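Local coordinates for protein putative ring-cleaving dioxygenase MhqO (Bacillus subtilis subsp. subtilis, PDB 3OAJ) that probably cleaves aromatic rings as a metal-dependent extradiol dioxygenase and may help degrade aromatic compounds, at residues 30-35 against 149-154; 96-101 against 142-147; 172-177 against 239-244; 231-236 against 244-249. One frame throughout, in Å; residues are numbered along the deposited sequence.

Contact 1 (30-35 against 149-154)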
loop_
_atom_site.group_PDB
_atom_site.type_symbol
_atom_site.label_atom_id
_atom_site.label_comp_id
_atom_site.label_asym_id
_atom_site.label_seq_id
_atom_site.Cartn_x
_atom_site.Cartn_y
_atom_site.Cartn_z
ATOM N N LEU A 30 4.819 8.143 11.149
ATOM C CA LEU A 30 3.523 7.472 11.068
ATOM C C LEU A 30 3.379 6.313 12.050
ATOM O O LEU A 30 2.270 5.810 12.243
ATOM C CB LEU A 30 3.193 7.027 9.633
ATOM C CG LEU A 30 3.073 8.164 8.607
ATOM C CD1 LEU A 30 2.559 7.611 7.306
ATOM C CD2 LEU A 30 2.153 9.266 9.101
ATOM N N GLY A 31 4.490 5.890 12.654
ATOM C CA GLY A 31 4.445 4.870 13.691
ATOM C C GLY A 31 4.208 3.451 13.210
ATOM O O GLY A 31 3.927 2.582 14.036
ATOM N N LEU A 32 4.312 3.209 11.905
ATOM C CA LEU A 32 4.105 1.858 11.366
ATOM C C LEU A 32 5.290 0.973 11.700
ATOM O O LEU A 32 6.418 1.456 11.888
ATOM C CB LEU A 32 3.868 1.883 9.851
ATOM C CG LEU A 32 2.719 2.748 9.318
ATOM C CD1 LEU A 32 2.580 2.560 7.819
ATOM C CD2 LEU A 32 1.412 2.451 10.041
ATOM N N ARG A 33 5.024 -0.325 11.799
ATOM C CA ARG A 33 6.057 -1.296 12.092
ATOM C C ARG A 33 6.704 -1.732 10.798
ATOM O O ARG A 33 6.004 -2.028 9.835
ATOM C CB ARG A 33 5.445 -2.501 12.794
ATOM C CG ARG A 33 6.451 -3.612 13.023
ATOM C CD ARG A 33 5.898 -4.790 13.787
ATOM N NE ARG A 33 6.981 -5.731 14.074
ATOM C CZ ARG A 33 6.835 -6.870 14.746
ATOM N NH1 ARG A 33 5.639 -7.236 15.202
ATOM N NH2 ARG A 33 7.901 -7.645 14.966
ATOM N N LEU A 34 8.034 -1.772 10.786
ATOM C CA LEU A 34 8.762 -2.411 9.710
ATOM C C LEU A 34 8.658 -3.905 9.957
ATOM O O LEU A 34 9.319 -4.431 10.851
ATOM C CB LEU A 34 10.234 -1.963 9.683
ATOM C CG LEU A 34 11.096 -2.618 8.588
ATOM C CD1 LEU A 34 10.574 -2.292 7.205
ATOM C CD2 LEU A 34 12.563 -2.226 8.711
ATOM N N VAL A 35 7.781 -4.564 9.196
ATOM C CA VAL A 35 7.500 -5.984 9.409
ATOM C C VAL A 35 8.390 -6.903 8.587
ATOM O O VAL A 35 8.485 -8.085 8.881
ATOM C CB VAL A 35 5.997 -6.349 9.201
ATOM C CG1 VAL A 35 5.139 -5.635 10.231
ATOM C CG2 VAL A 35 5.533 -6.044 7.779
ATOM N N VAL A 149 -4.743 6.174 18.937
ATOM C CA VAL A 149 -4.527 7.068 17.788
ATOM C C VAL A 149 -3.837 6.416 16.582
ATOM O O VAL A 149 -3.822 6.999 15.504
ATOM C CB VAL A 149 -3.723 8.366 18.178
ATOM C CG1 VAL A 149 -4.491 9.216 19.176
ATOM C CG2 VAL A 149 -2.330 8.039 18.715
ATOM N N ALA A 150 -3.282 5.212 16.746
ATOM C CA ALA A 150 -2.431 4.619 15.706
ATOM C C ALA A 150 -3.197 4.349 14.423
ATOM O O ALA A 150 -4.404 4.044 14.444
ATOM C CB ALA A 150 -1.801 3.344 16.218
ATOM N N ILE A 151 -2.488 4.468 13.301
ATOM C CA ILE A 151 -3.030 4.101 11.995
ATOM C C ILE A 151 -3.385 2.619 11.992
ATOM O O ILE A 151 -2.539 1.759 12.244
ATOM C CB ILE A 151 -2.025 4.455 10.869
ATOM C CG1 ILE A 151 -1.899 5.980 10.785
ATOM C CG2 ILE A 151 -2.443 3.830 9.537
ATOM C CD1 ILE A 151 -0.705 6.448 9.974
ATOM N N LYS A 152 -4.653 2.331 11.710
ATOM C CA LYS A 152 -5.174 0.959 11.746
ATOM C C LYS A 152 -4.914 0.167 10.458
ATOM O O LYS A 152 -5.028 -1.055 10.423
ATOM C CB LYS A 152 -6.669 0.994 12.054
ATOM C CG LYS A 152 -6.958 1.730 13.364
ATOM C CD LYS A 152 -8.363 1.484 13.895
ATOM C CE LYS A 152 -9.410 2.232 13.080
ATOM N NZ LYS A 152 -10.787 1.939 13.580
ATOM N N GLY A 153 -4.562 0.870 9.397
ATOM C CA GLY A 153 -4.304 0.244 8.095
ATOM C C GLY A 153 -4.698 1.246 7.030
ATOM O O GLY A 153 -4.845 2.436 7.322
ATOM N N PHE A 154 -4.864 0.786 5.788
ATOM C CA PHE A 154 -5.404 1.656 4.750
ATOM C C PHE A 154 -6.879 1.879 4.983
ATOM O O PHE A 154 -7.597 0.949 5.332
ATOM C CB PHE A 154 -5.252 1.043 3.354
ATOM C CG PHE A 154 -3.836 0.782 2.955
ATOM C CD1 PHE A 154 -2.899 1.808 2.969
ATOM C CD2 PHE A 154 -3.433 -0.501 2.596
ATOM C CE1 PHE A 154 -1.586 1.560 2.602
ATOM C CE2 PHE A 154 -2.123 -0.763 2.237
ATOM C CZ PHE A 154 -1.195 0.271 2.230
HETATM O O HOH W 1 0.366 4.299 13.547
#
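Ile151 sends its side chain across to Leu30 and Leu32, and this small apolar cluster joins the turn between helix 19-29 and strand 33-39, in the VOC 1 range of the vicinal oxygen chelate (VOC) fold, to the run leading into strand 153-160. Just over half of the 137 Å² buried between the segments belongs to Ile151, whose CA–CB bond points at 30-35. Its two branches divide the work. With CG1 set opposite the carbonyl carbon (chi1 -67°), the longer branch carries CD1 to Leu30, 4.0 Å from CB of that leucine; on the other branch CG2 lies 4.1 Å from CD2 of Leu32, which is equally close to Ile151 CB. Each leucine crosses the isoleucine at a slant.

Gly31, the first residue to leave helical angles after helix 19-29, has positive phi; the two leucines flank it in the turn before strand 33-39. Around the cluster, Trp95 of helix 92-101 touches Leu30 and Ile151, Tyr85 and Val87 of strand 79-87 lie against Ile151, and Phe51 meets Leu32. The polar link between the backbones is a water-mediated bridge: one water accepts from Ile151 N at 2.9 Å and donates to Leu30 O at 2.8 Å.

Contact 2 (96-101 against 142-147)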
loop_
_atom_site.group_PDB
_atom_site.type_symbol
_atom_site.label_atom_id
_atom_site.label_comp_id
_atom_site.label_asym_id
_atom_site.label_seq_id
_atom_site.Cartn_x
_atom_site.Cartn_y
_atom_site.Cartn_z
ATOM N N GLU A 96 -2.741 15.869 13.160
ATOM C CA GLU A 96 -2.494 17.231 12.708
ATOM C C GLU A 96 -1.374 17.870 13.524
ATOM O O GLU A 96 -0.433 18.435 12.944
ATOM C CB GLU A 96 -3.775 18.060 12.751
ATOM C CG GLU A 96 -4.752 17.653 11.659
ATOM C CD GLU A 96 -6.140 18.245 11.791
ATOM O OE1 GLU A 96 -6.547 18.644 12.899
ATOM O OE2 GLU A 96 -6.847 18.262 10.768
ATOM N N LYS A 97 -1.457 17.761 14.855
ATOM C CA LYS A 97 -0.420 18.355 15.725
ATOM C C LYS A 97 0.936 17.653 15.524
ATOM O O LYS A 97 1.992 18.298 15.551
ATOM C CB LYS A 97 -0.826 18.362 17.210
ATOM C CG LYS A 97 -2.047 19.205 17.545
ATOM C CD LYS A 97 -1.885 20.670 17.252
ATOM C CE LYS A 97 -3.075 21.443 17.825
ATOM N NZ LYS A 97 -2.778 22.887 17.927
ATOM N N ARG A 98 0.904 16.343 15.299
ATOM C CA ARG A 98 2.124 15.585 15.052
ATOM C C ARG A 98 2.778 15.991 13.732
ATOM O O ARG A 98 3.994 16.200 13.680
ATOM C CB ARG A 98 1.847 14.087 15.118
ATOM C CG ARG A 98 3.077 13.209 14.897
ATOM C CD ARG A 98 2.760 11.735 15.222
ATOM N NE ARG A 98 3.960 10.906 15.191
ATOM C CZ ARG A 98 4.824 10.793 16.194
ATOM N NH1 ARG A 98 4.626 11.463 17.337
ATOM N NH2 ARG A 98 5.890 10.006 16.050
ATOM N N LEU A 99 1.993 16.097 12.658
ATOM C CA LEU A 99 2.547 16.600 11.388
ATOM C C LEU A 99 3.168 17.992 11.518
ATOM O O LEU A 99 4.237 18.265 10.938
ATOM C CB LEU A 99 1.501 16.561 10.272
ATOM C CG LEU A 99 1.048 15.170 9.816
ATOM C CD1 LEU A 99 -0.092 15.308 8.836
ATOM C CD2 LEU A 99 2.191 14.310 9.227
ATOM N N GLU A 100 2.490 18.864 12.238
ATOM C CA GLU A 100 3.040 20.189 12.548
ATOM C C GLU A 100 4.381 20.147 13.277
ATOM O O GLU A 100 5.256 20.863 12.902
ATOM C CB GLU A 100 2.017 21.057 13.304
ATOM C CG GLU A 100 2.541 22.372 13.694
ATOM C CD GLU A 100 1.629 23.183 14.593
ATOM O OE1 GLU A 100 1.482 22.873 15.801
ATOM O OE2 GLU A 100 1.172 24.211 14.070
ATOM N N LYS A 101 4.471 19.298 14.284
ATOM C CA LYS A 101 5.694 19.101 15.076
ATOM C C LYS A 101 6.855 18.680 14.170
ATOM O O LYS A 101 8.008 19.091 14.386
ATOM C CB LYS A 101 5.426 18.034 16.155
ATOM C CG LYS A 101 6.593 17.604 17.039
ATOM C CD LYS A 101 6.153 16.399 17.869
ATOM C CE LYS A 101 7.299 15.735 18.618
ATOM N NZ LYS A 101 6.730 14.738 19.584
ATOM N N PHE A 142 4.921 3.143 19.206
ATOM C CA PHE A 142 6.210 3.627 18.723
ATOM C C PHE A 142 6.254 5.127 18.911
ATOM O O PHE A 142 5.456 5.861 18.322
ATOM C CB PHE A 142 6.416 3.251 17.251
ATOM C CG PHE A 142 7.848 3.346 16.782
ATOM C CD1 PHE A 142 8.773 2.358 17.110
ATOM C CD2 PHE A 142 8.259 4.405 15.978
ATOM C CE1 PHE A 142 10.094 2.435 16.663
ATOM C CE2 PHE A 142 9.584 4.496 15.529
ATOM C CZ PHE A 142 10.499 3.504 15.871
ATOM N N GLY A 143 7.177 5.581 19.753
ATOM C CA GLY A 143 7.210 6.982 20.154
ATOM C C GLY A 143 5.931 7.347 20.889
ATOM O O GLY A 143 5.502 6.632 21.800
ATOM N N GLU A 144 5.316 8.455 20.483
ATOM C CA GLU A 144 4.063 8.915 21.079
ATOM C C GLU A 144 2.832 8.242 20.457
ATOM O O GLU A 144 1.704 8.489 20.883
ATOM C CB GLU A 144 3.935 10.443 20.954
ATOM C CG GLU A 144 4.853 11.240 21.891
ATOM C CD GLU A 144 4.685 12.752 21.763
ATOM O OE1 GLU A 144 3.640 13.217 21.244
ATOM O OE2 GLU A 144 5.601 13.485 22.202
ATOM N N VAL A 145 3.039 7.384 19.464
ATOM C CA VAL A 145 1.896 6.762 18.772
ATOM C C VAL A 145 1.401 5.565 19.591
ATOM O O VAL A 145 2.131 4.589 19.782
ATOM C CB VAL A 145 2.232 6.354 17.309
ATOM C CG1 VAL A 145 0.980 5.842 16.575
ATOM C CG2 VAL A 145 2.818 7.536 16.545
ATOM N N THR A 146 0.161 5.659 20.064
ATOM C CA THR A 146 -0.453 4.683 20.959
ATOM C C THR A 146 -1.742 4.139 20.316
ATOM O O THR A 146 -2.257 4.729 19.379
ATOM C CB THR A 146 -0.764 5.327 22.328
ATOM O OG1 THR A 146 -1.471 6.541 22.110
ATOM C CG2 THR A 146 0.512 5.673 23.088
ATOM N N PRO A 147 -2.274 3.007 20.816
ATOM C CA PRO A 147 -3.377 2.344 20.103
ATOM C C PRO A 147 -4.630 3.199 19.909
ATOM O O PRO A 147 -5.397 2.962 18.965
ATOM C CB PRO A 147 -3.665 1.109 20.973
ATOM C CG PRO A 147 -2.368 0.836 21.650
ATOM C CD PRO A 147 -1.772 2.188 21.934
HETATM O O HOH W 2 2.823 13.348 18.495
HETATM O O HOH W 3 7.313 9.923 18.640
HETATM O O HOH W 4 3.916 16.064 20.888
#
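Glu144 OE1 accepts hydrogen bonds from two waters, each 2.9 Å away, which lead to different basic side chains of helix 92-101; the helical segment falls in the VOC 1 range of the vicinal oxygen chelate fold. One water also accepts from Arg98 NH1 at 2.9 Å; the other has a weak bond from Lys101 NZ. The second carboxylate oxygen is engaged directly, in a salt bridge of 3.1 Å between Lys101 NZ and Glu144 OE2. By contrast, Arg98 NH1 stays 4.4 Å from Glu144 OE1, a gap that the first water spans; the guanidinium and carboxylate planes are turned 57° apart.

Glu144 sits in a type II' β turn running from Phe142 to Val145, with Gly143 supplying the positive phi. A further water lies between Arg98 NH2 and the backbone N of Glu144, and accepts from both. This water and the one at NH1 lie at the guanidinium edge, in its plane.

Arg98 spans the interface because CG is anti to its own N (chi1 -179°) and the chain stays extended as far as NE. Its NE and NH2 also donate to Val29 O and Gly28 O at the end of helix 19-29, which fixes the guanidinium's rotation. Over one face of that group, displaced toward the rim, Val145 CG2 lies 3.7 Å above the plane.

Contact 3 (172-177 against 239-244)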
loop_
_atom_site.group_PDB
_atom_site.type_symbol
_atom_site.label_atom_id
_atom_site.label_comp_id
_atom_site.label_asym_id
_atom_site.label_seq_id
_atom_site.Cartn_x
_atom_site.Cartn_y
_atom_site.Cartn_z
ATOM N N GLU A 172 -16.645 -2.776 -9.920
ATOM C CA GLU A 172 -18.005 -3.115 -9.488
ATOM C C GLU A 172 -18.432 -4.498 -9.970
ATOM O O GLU A 172 -18.903 -5.326 -9.187
ATOM C CB GLU A 172 -19.004 -2.068 -9.979
ATOM C CG GLU A 172 -20.397 -2.265 -9.378
ATOM C CD GLU A 172 -21.370 -1.164 -9.750
ATOM O OE1 GLU A 172 -20.934 -0.125 -10.294
ATOM O OE2 GLU A 172 -22.580 -1.331 -9.478
ATOM N N ASN A 173 -18.249 -4.748 -11.257
ATOM C CA ASN A 173 -18.916 -5.872 -11.907
ATOM C C ASN A 173 -18.068 -7.128 -12.042
ATOM O O ASN A 173 -18.607 -8.217 -12.200
ATOM C CB ASN A 173 -19.523 -5.418 -13.238
ATOM C CG ASN A 173 -20.439 -4.221 -13.060
ATOM O OD1 ASN A 173 -21.297 -4.216 -12.164
ATOM N ND2 ASN A 173 -20.255 -3.198 -13.885
ATOM N N ILE A 174 -16.747 -6.975 -11.950
ATOM C CA ILE A 174 -15.837 -8.117 -11.950
ATOM C C ILE A 174 -15.285 -8.382 -10.557
ATOM O O ILE A 174 -15.204 -9.528 -10.114
ATOM C CB ILE A 174 -14.682 -7.934 -12.967
ATOM C CG1 ILE A 174 -15.239 -8.027 -14.389
ATOM C CG2 ILE A 174 -13.552 -8.961 -12.724
ATOM C CD1 ILE A 174 -14.199 -8.238 -15.453
ATOM N N MET A 175 -14.889 -7.317 -9.866
ATOM C CA MET A 175 -14.221 -7.479 -8.587
ATOM C C MET A 175 -15.159 -7.444 -7.390
ATOM O O MET A 175 -14.725 -7.659 -6.261
ATOM C CB MET A 175 -13.090 -6.461 -8.443
ATOM C CG MET A 175 -11.940 -6.763 -9.377
ATOM S SD MET A 175 -10.702 -5.458 -9.404
ATOM C CE MET A 175 -9.996 -5.574 -7.756
ATOM N N GLY A 176 -16.436 -7.159 -7.642
ATOM C CA GLY A 176 -17.458 -7.278 -6.604
ATOM C C GLY A 176 -17.532 -6.177 -5.560
ATOM O O GLY A 176 -18.181 -6.351 -4.521
ATOM N N LEU A 177 -16.899 -5.039 -5.817
ATOM C CA LEU A 177 -17.056 -3.896 -4.914
ATOM C C LEU A 177 -18.439 -3.270 -5.095
ATOM O O LEU A 177 -18.999 -3.271 -6.189
ATOM C CB LEU A 177 -15.953 -2.841 -5.105
ATOM C CG LEU A 177 -14.556 -3.196 -4.582
ATOM C CD1 LEU A 177 -13.775 -4.102 -5.519
ATOM C CD2 LEU A 177 -13.753 -1.932 -4.304
ATOM N N HIS A 239 -11.725 -12.830 -18.846
ATOM C CA HIS A 239 -12.580 -11.644 -18.918
ATOM C C HIS A 239 -11.882 -10.379 -19.398
ATOM O O HIS A 239 -12.255 -9.261 -19.039
ATOM C CB HIS A 239 -13.331 -11.455 -17.615
ATOM C CG HIS A 239 -14.360 -12.510 -17.398
ATOM N ND1 HIS A 239 -14.033 -13.792 -17.013
ATOM C CD2 HIS A 239 -15.700 -12.500 -17.585
ATOM C CE1 HIS A 239 -15.131 -14.521 -16.947
ATOM N NE2 HIS A 239 -16.158 -13.755 -17.269
ATOM N N GLY A 240 -10.876 -10.575 -20.244
ATOM C CA GLY A 240 -10.376 -9.475 -21.058
ATOM C C GLY A 240 -9.061 -8.847 -20.644
ATOM O O GLY A 240 -8.695 -7.783 -21.160
ATOM N N TYR A 241 -8.339 -9.507 -19.740
ATOM C CA TYR A 241 -7.047 -9.001 -19.267
ATOM C C TYR A 241 -5.949 -10.042 -19.446
ATOM O O TYR A 241 -6.210 -11.246 -19.402
ATOM C CB TYR A 241 -7.137 -8.634 -17.787
ATOM C CG TYR A 241 -8.198 -7.607 -17.475
ATOM C CD1 TYR A 241 -9.508 -7.996 -17.174
ATOM C CD2 TYR A 241 -7.903 -6.246 -17.518
ATOM C CE1 TYR A 241 -10.493 -7.058 -16.887
ATOM C CE2 TYR A 241 -8.876 -5.295 -17.235
ATOM C CZ TYR A 241 -10.163 -5.704 -16.922
ATOM O OH TYR A 241 -11.095 -4.740 -16.660
ATOM N N GLY A 242 -4.719 -9.574 -19.658
ATOM C CA GLY A 242 -3.547 -10.427 -19.486
ATOM C C GLY A 242 -3.203 -10.564 -18.007
ATOM O O GLY A 242 -3.177 -9.567 -17.284
ATOM N N VAL A 243 -2.893 -11.786 -17.569
ATOM C CA VAL A 243 -2.538 -12.054 -16.162
ATOM C C VAL A 243 -1.269 -12.902 -16.100
ATOM O O VAL A 243 -1.098 -13.847 -16.887
ATOM C CB VAL A 243 -3.705 -12.736 -15.341
ATOM C CG1 VAL A 243 -4.054 -14.093 -15.874
ATOM C CG2 VAL A 243 -3.404 -12.791 -13.843
ATOM N N THR A 244 -0.385 -12.557 -15.166
ATOM C CA THR A 244 0.852 -13.304 -15.002
ATOM C C THR A 244 0.616 -14.680 -14.391
ATOM O O THR A 244 -0.441 -14.924 -13.791
ATOM C CB THR A 244 1.845 -12.576 -14.083
ATOM O OG1 THR A 244 1.329 -12.547 -12.744
ATOM C CG2 THR A 244 2.147 -11.175 -14.567
#
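The end of helix 164-174 meets the loop that leaves helix 226-238 on its way to strand 247-248; both segments lie in the VOC 2 range of the vicinal oxygen chelate fold. It is a small apolar junction, burying 99 Å² over both sides, and it lies away from the metal site. Ile174 carries it and buries more surface than His239 and Tyr241 together. Helix 164-174 widens into a pi-type turn at 172-174, and Gly176 then adopts positive phi.

The loop side chains are held from elsewhere as well. The histidine ring stacks with Tyr235, while His239 ND1 bonds to the backbone O of that tyrosine, one turn back along the helix. Tyr241 is also fixed from outside, stacked on His260 and edge-to-face with Phe257, with Leu170 and Ile236 beside it.

Across the junction the touching is done by one methyl group. Ile174 has CG1 opposite the carbonyl carbon (chi1 -70°) and a nearly extended chi2 of -164°, a combination that drives CD1 outward into the angle between His239 and Tyr241. From there CD1 lies 4.0 Å from CB of His239, so it is the root of the histidine side chain, rather than its ring, that makes the closest approach. The approach to Tyr241 differs from a CH-pi contact over the face: Ile174 CD1 comes to the ring's edge, close to the ring plane, 4.1 Å from CE1 of Tyr241.

Contact 4 (231-236 against 244-249)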
loop_
_atom_site.group_PDB
_atom_site.type_symbol
_atom_site.label_atom_id
_atom_site.label_comp_id
_atom_site.label_asym_id
_atom_site.label_seq_id
_atom_site.Cartn_x
_atom_site.Cartn_y
_atom_site.Cartn_z
ATOM N N ASP A 231 -8.458 -19.183 -8.818
ATOM C CA ASP A 231 -9.769 -18.883 -9.396
ATOM C C ASP A 231 -9.739 -17.478 -10.010
ATOM O O ASP A 231 -10.246 -17.267 -11.111
ATOM C CB ASP A 231 -10.873 -18.970 -8.325
ATOM C CG ASP A 231 -11.130 -20.400 -7.825
ATOM O OD1 ASP A 231 -10.660 -21.371 -8.449
ATOM O OD2 ASP A 231 -11.828 -20.548 -6.794
ATOM N N TRP A 232 -9.142 -16.518 -9.294
ATOM C CA TRP A 232 -8.991 -15.162 -9.824
ATOM C C TRP A 232 -8.196 -15.178 -11.119
ATOM O O TRP A 232 -8.552 -14.497 -12.065
ATOM C CB TRP A 232 -8.252 -14.274 -8.832
ATOM C CG TRP A 232 -9.081 -13.578 -7.800
ATOM C CD1 TRP A 232 -9.212 -13.921 -6.486
ATOM C CD2 TRP A 232 -9.862 -12.397 -7.988
ATOM N NE1 TRP A 232 -10.023 -13.019 -5.843
ATOM C CE2 TRP A 232 -10.442 -12.077 -6.742
ATOM C CE3 TRP A 232 -10.113 -11.567 -9.089
ATOM C CZ2 TRP A 232 -11.268 -10.960 -6.560
ATOM C CZ3 TRP A 232 -10.950 -10.455 -8.914
ATOM C CH2 TRP A 232 -11.511 -10.167 -7.655
ATOM N N GLN A 233 -7.105 -15.943 -11.171
ATOM C CA GLN A 233 -6.286 -15.953 -12.390
ATOM C C GLN A 233 -7.089 -16.412 -13.611
ATOM O O GLN A 233 -6.992 -15.805 -14.711
ATOM C CB GLN A 233 -5.063 -16.854 -12.221
ATOM C CG GLN A 233 -4.091 -16.844 -13.384
ATOM C CD GLN A 233 -3.052 -17.927 -13.203
ATOM O OE1 GLN A 233 -3.367 -19.117 -13.246
ATOM N NE2 GLN A 233 -1.816 -17.524 -12.959
ATOM N N ARG A 234 -7.840 -17.499 -13.422
ATOM C CA ARG A 234 -8.670 -18.058 -14.479
ATOM C C ARG A 234 -9.751 -17.063 -14.917
ATOM O O ARG A 234 -9.961 -16.853 -16.117
ATOM C CB ARG A 234 -9.297 -19.390 -14.046
ATOM C CG ARG A 234 -8.247 -20.492 -13.753
ATOM C CD ARG A 234 -8.840 -21.902 -13.581
ATOM N NE ARG A 234 -10.017 -21.933 -12.718
ATOM C CZ ARG A 234 -10.008 -22.156 -11.408
ATOM N NH1 ARG A 234 -8.865 -22.393 -10.754
ATOM N NH2 ARG A 234 -11.163 -22.147 -10.746
ATOM N N TYR A 235 -10.389 -16.429 -13.937
ATOM C CA TYR A 235 -11.473 -15.494 -14.230
ATOM C C TYR A 235 -10.975 -14.221 -14.931
ATOM O O TYR A 235 -11.536 -13.813 -15.943
ATOM C CB TYR A 235 -12.275 -15.121 -12.968
ATOM C CG TYR A 235 -13.568 -14.416 -13.345
ATOM C CD1 TYR A 235 -14.751 -15.134 -13.518
ATOM C CD2 TYR A 235 -13.585 -13.042 -13.621
ATOM C CE1 TYR A 235 -15.932 -14.497 -13.902
ATOM C CE2 TYR A 235 -14.751 -12.403 -14.009
ATOM C CZ TYR A 235 -15.916 -13.131 -14.149
ATOM O OH TYR A 235 -17.068 -12.482 -14.546
ATOM N N ILE A 236 -9.945 -13.588 -14.375
ATOM C CA ILE A 236 -9.410 -12.364 -14.958
ATOM C C ILE A 236 -8.940 -12.584 -16.401
ATOM O O ILE A 236 -9.235 -11.768 -17.279
ATOM C CB ILE A 236 -8.283 -11.776 -14.079
ATOM C CG1 ILE A 236 -8.859 -11.345 -12.720
ATOM C CG2 ILE A 236 -7.577 -10.610 -14.783
ATOM C CD1 ILE A 236 -10.041 -10.333 -12.795
ATOM N N THR A 244 -0.385 -12.557 -15.166
ATOM C CA THR A 244 0.852 -13.304 -15.002
ATOM C C THR A 244 0.616 -14.680 -14.391
ATOM O O THR A 244 -0.441 -14.924 -13.791
ATOM C CB THR A 244 1.845 -12.576 -14.083
ATOM O OG1 THR A 244 1.329 -12.547 -12.744
ATOM C CG2 THR A 244 2.147 -11.175 -14.567
ATOM N N PRO A 245 1.629 -15.571 -14.501
ATOM C CA PRO A 245 1.629 -16.747 -13.651
ATOM C C PRO A 245 1.696 -16.359 -12.178
ATOM O O PRO A 245 2.032 -15.207 -11.835
ATOM C CB PRO A 245 2.907 -17.490 -14.078
ATOM C CG PRO A 245 3.244 -16.942 -15.417
ATOM C CD PRO A 245 2.821 -15.520 -15.368
ATOM N N VAL A 246 1.350 -17.309 -11.316
ATOM C CA VAL A 246 1.528 -17.128 -9.884
ATOM C C VAL A 246 3.018 -17.072 -9.584
ATOM O O VAL A 246 3.784 -17.943 -10.027
ATOM C CB VAL A 246 0.917 -18.291 -9.070
ATOM C CG1 VAL A 246 1.201 -18.113 -7.578
ATOM C CG2 VAL A 246 -0.583 -18.416 -9.333
ATOM N N ARG A 247 3.414 -16.044 -8.838
ATOM C CA ARG A 247 4.771 -15.864 -8.359
ATOM C C ARG A 247 4.799 -15.947 -6.848
ATOM O O ARG A 247 4.044 -15.254 -6.168
ATOM C CB ARG A 247 5.315 -14.520 -8.851
ATOM C CG ARG A 247 5.531 -14.524 -10.366
ATOM C CD ARG A 247 5.747 -13.150 -10.957
ATOM N NE ARG A 247 5.813 -13.265 -12.414
ATOM C CZ ARG A 247 5.673 -12.254 -13.265
ATOM N NH1 ARG A 247 5.463 -11.023 -12.820
ATOM N NH2 ARG A 247 5.739 -12.484 -14.565
ATOM N N ASP A 248 5.676 -16.801 -6.327
ATOM C CA ASP A 248 5.866 -16.950 -4.881
ATOM C C ASP A 248 6.729 -15.801 -4.332
ATOM O O ASP A 248 7.929 -15.712 -4.634
ATOM C CB ASP A 248 6.511 -18.321 -4.630
ATOM C CG ASP A 248 6.811 -18.589 -3.165
ATOM O OD1 ASP A 248 6.603 -17.707 -2.302
ATOM O OD2 ASP A 248 7.272 -19.717 -2.880
ATOM N N ARG A 249 6.117 -14.902 -3.558
ATOM C CA ARG A 249 6.843 -13.768 -2.954
ATOM C C ARG A 249 7.193 -14.003 -1.493
ATOM O O ARG A 249 7.509 -13.056 -0.759
ATOM C CB ARG A 249 6.054 -12.458 -3.110
ATOM C CG ARG A 249 5.606 -12.131 -4.544
ATOM C CD ARG A 249 6.782 -12.058 -5.504
ATOM N NE ARG A 249 6.531 -11.188 -6.648
ATOM C CZ ARG A 249 7.327 -11.080 -7.715
ATOM N NH1 ARG A 249 8.428 -11.821 -7.822
ATOM N NH2 ARG A 249 7.013 -10.244 -8.699
#
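Gln233 supplies more than half of the 104 Å² buried here, with Thr244 and Val246 contributing equally to much of the remainder. The glutamine projects from helix 226-238 toward 244-249; with CG anti to the backbone N (chi1 -175°) and the chain extended beyond CG, the amide reaches the loop backbone. There NE2 donates to Thr244 O over 3.1 Å. The bond bends at the hydrogen, with an N-H...O angle of 146°, and reaches a carbonyl lone pair within the carbonyl plane, although the oxygen is tilted 20° out of the glutamine amide plane.

Thr244 therefore takes part through its backbone, its CA–CB bond pointing away from the helix. Its OG1 donates to Pro245 O at 2.9 Å and is also hydrogen-bonded to Tyr256 N. Val246 adds an apolar neighbour to the amide, its CG2 lying 3.9 Å from Gln233 NE2. The valine also packs on Gln229 and Leu230 of the helix and on Asn253 and Ile255 of strand 253-258.

A helix side chain thus anchors the backbone of the connection to edge strand 247-248, within the helix-to-strand crossover of a βαβββ VOC module.

The four contacts form two pairs on opposite sides of the chain's centre. Contacts 1 and 2, with centres 11 Å apart, touch where Val145 CG1 packs 3.7 Å from Ala150 CA. Contacts 3 and 4, 12 Å between centres, share Thr244 and interlock through helix 226-238: Tyr241 CB lies 3.6 Å from Ile236 CG2. Between the pairs the centres are 29 to 39 Å apart. Contacts 1 and 4 nevertheless both reach the sheet that carries His11, His218 and Glu266, which bind zinc in this crystal and are the predicted iron ligands. In contact 4 the Thr244 side chain is about 10 Å from the zinc ion; in contact 1 the Leu32 side chain is about 11 Å from that of His11.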